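Local structure of protein yciO (Escherichia coli, 1K7J) at residues A[78-83]-A[102-107]. The protein is of unknown function but belongs to the SUA5 family, and may bind double-stranded RNA. Sequence-based numbering, arbitrary orientation.
Sequences YSFVDN and KGTKEV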
loop_
_atom_site.group_PDB
_atom_site.type_symbol
_atom_site.label_atom_id
_atom_site.label_comp_id
_atom_site.label_asym_id
_atom_site.label_seq_id
_atom_site.Cartn_x
_atom_site.Cartn_y
_atom_site.Cartn_z
ATOM N N TYR A 78 -12.719 -5.320 -4.192
ATOM C CA TYR A 78 -12.728 -4.627 -2.912
ATOM C C TYR A 78 -13.232 -3.189 -2.925
ATOM O O TYR A 78 -13.341 -2.569 -1.873
ATOM C CB TYR A 78 -11.332 -4.685 -2.281
ATOM C CG TYR A 78 -10.981 -6.068 -1.780
ATOM C CD1 TYR A 78 -10.662 -7.094 -2.668
ATOM C CD2 TYR A 78 -11.029 -6.365 -0.419
ATOM C CE1 TYR A 78 -10.402 -8.390 -2.212
ATOM C CE2 TYR A 78 -10.773 -7.652 0.047
ATOM C CZ TYR A 78 -10.462 -8.658 -0.852
ATOM O OH TYR A 78 -10.218 -9.928 -0.388
ATOM N N SER A 79 -13.532 -2.649 -4.100
ATOM C CA SER A 79 -14.051 -1.287 -4.174
ATOM C C SER A 79 -15.109 -1.206 -5.265
ATOM O O SER A 79 -15.160 -2.059 -6.154
ATOM C CB SER A 79 -12.923 -0.283 -4.452
ATOM O OG SER A 79 -12.292 -0.531 -5.693
ATOM N N PHE A 80 -15.967 -0.194 -5.183
ATOM C CA PHE A 80 -17.020 -0.009 -6.175
ATOM C C PHE A 80 -16.447 0.768 -7.354
ATOM O O PHE A 80 -16.048 1.931 -7.223
ATOM C CB PHE A 80 -18.202 0.737 -5.559
ATOM C CG PHE A 80 -18.963 -0.073 -4.542
ATOM C CD1 PHE A 80 -19.675 -1.206 -4.929
ATOM C CD2 PHE A 80 -18.976 0.301 -3.201
ATOM C CE1 PHE A 80 -20.395 -1.956 -3.990
ATOM C CE2 PHE A 80 -19.689 -0.438 -2.259
ATOM C CZ PHE A 80 -20.400 -1.568 -2.652
ATOM N N VAL A 81 -16.408 0.110 -8.506
ATOM C CA VAL A 81 -15.849 0.698 -9.714
ATOM C C VAL A 81 -16.894 0.892 -10.808
ATOM O O VAL A 81 -17.482 -0.075 -11.285
ATOM C CB VAL A 81 -14.718 -0.206 -10.262
ATOM C CG1 VAL A 81 -14.088 0.426 -11.498
ATOM C CG2 VAL A 81 -13.665 -0.435 -9.181
ATOM N N ASP A 82 -17.131 2.144 -11.198
ATOM C CA ASP A 82 -18.092 2.413 -12.263
ATOM C C ASP A 82 -17.347 2.642 -13.572
ATOM O O ASP A 82 -16.122 2.525 -13.620
ATOM C CB ASP A 82 -18.993 3.616 -11.930
ATOM C CG ASP A 82 -18.223 4.913 -11.734
ATOM O OD1 ASP A 82 -17.046 5.009 -12.149
ATOM O OD2 ASP A 82 -18.821 5.857 -11.171
ATOM N N ASN A 83 -18.081 2.966 -14.631
ATOM C CA ASN A 83 -17.475 3.175 -15.942
ATOM C C ASN A 83 -16.331 4.183 -15.968
ATOM O O ASN A 83 -15.260 3.896 -16.503
ATOM C CB ASN A 83 -18.538 3.605 -16.957
ATOM C CG ASN A 83 -17.976 3.752 -18.359
ATOM O OD1 ASN A 83 -17.587 2.766 -18.993
ATOM N ND2 ASN A 83 -17.917 4.986 -18.848
ATOM N N LYS A 102 -14.941 4.034 -2.986
ATOM C CA LYS A 102 -15.743 3.533 -1.883
ATOM C C LYS A 102 -15.451 2.043 -1.756
ATOM O O LYS A 102 -15.422 1.323 -2.756
ATOM C CB LYS A 102 -17.232 3.752 -2.158
ATOM C CG LYS A 102 -17.636 5.217 -2.181
ATOM C CD LYS A 102 -19.142 5.380 -2.309
ATOM C CE LYS A 102 -19.873 4.756 -1.129
ATOM N NZ LYS A 102 -21.353 4.936 -1.233
ATOM N N GLY A 103 -15.229 1.584 -0.527
ATOM C CA GLY A 103 -14.938 0.178 -0.305
ATOM C C GLY A 103 -16.182 -0.686 -0.272
ATOM O O GLY A 103 -17.249 -0.239 0.150
ATOM N N THR A 104 -16.053 -1.929 -0.726
ATOM C CA THR A 104 -17.186 -2.854 -0.726
ATOM C C THR A 104 -17.264 -3.562 0.619
ATOM O O THR A 104 -16.452 -3.304 1.511
ATOM C CB THR A 104 -17.048 -3.930 -1.818
ATOM O OG1 THR A 104 -15.922 -4.768 -1.524
ATOM C CG2 THR A 104 -16.859 -3.284 -3.178
ATOM N N LYS A 105 -18.232 -4.465 0.753
ATOM C CA LYS A 105 -18.413 -5.217 1.992
ATOM C C LYS A 105 -17.262 -6.188 2.253
ATOM O O LYS A 105 -17.180 -6.799 3.320
ATOM C CB LYS A 105 -19.746 -5.971 1.958
ATOM C CG LYS A 105 -20.957 -5.056 1.896
ATOM C CD LYS A 105 -21.029 -4.160 3.129
ATOM C CE LYS A 105 -22.025 -3.023 2.936
ATOM N NZ LYS A 105 -23.395 -3.508 2.632
ATOM N N GLU A 106 -16.379 -6.332 1.272
ATOM C CA GLU A 106 -15.212 -7.200 1.408
ATOM C C GLU A 106 -14.270 -6.550 2.413
ATOM O O GLU A 106 -13.434 -7.217 3.026
ATOM C CB GLU A 106 -14.476 -7.325 0.069
ATOM C CG GLU A 106 -15.231 -8.069 -1.012
ATOM C CD GLU A 106 -15.005 -9.567 -0.956
ATOM O OE1 GLU A 106 -14.500 -10.062 0.076
ATOM O OE2 GLU A 106 -15.343 -10.250 -1.946
ATOM N N VAL A 107 -14.422 -5.240 2.578
ATOM C CA VAL A 107 -13.571 -4.467 3.473
ATOM C C VAL A 107 -14.161 -4.216 4.856
ATOM O O VAL A 107 -15.279 -3.719 4.978
ATOM C CB VAL A 107 -13.251 -3.090 2.863
ATOM C CG1 VAL A 107 -12.188 -2.398 3.688
ATOM C CG2 VAL A 107 -12.813 -3.248 1.414
HETATM O O HOH W 1 -16.203 4.164 -5.542
#
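Ser79 and Gly103 illustrate how a single antiparallel bridge can be secured by its neighbours. They form a non-hydrogen-bonded pair, CA to CA 4.2 Å, joining the exit of helix 72-78 to the end of strand 97-102. One flanking bond runs from Thr104 N to Tyr78 O (3.0 Å), the other from Phe80 N to Lys102 O (2.9 Å). Packing is close around Thr104. Its CG2 sits over the centre of the Phe80 ring, 3.8 Å from the centroid, a CH-pi contact, and also touches the Ser79 backbone. OG1, between the backbone N and carbonyl carbon (chi1 66°), accepts from Glu106 N in an ST turn and bonds Thr77 O of the helix. Tyr78 lies in a buried setting: Glu106 CB makes a CH-pi contact over one ring face, off centre toward CD2 and CE2, 4.0 Å from the centroid, while Val107 CG2 meets the edge. Toward the Lys102 side chain and the Phe80 carbonyl the contact is looser. Here a water accepts from Lys102 N (2.9 Å) and donates to Phe80 O (2.8 Å), replacing a direct second bond, and the lysine chain leads away, only CB nearing the Phe80 ring. With no salt bridge across it, the join depends on backbone bonds and methyl-to-ring packing, and on the water-bridged side the backbone pairing goes no further by direct bonds.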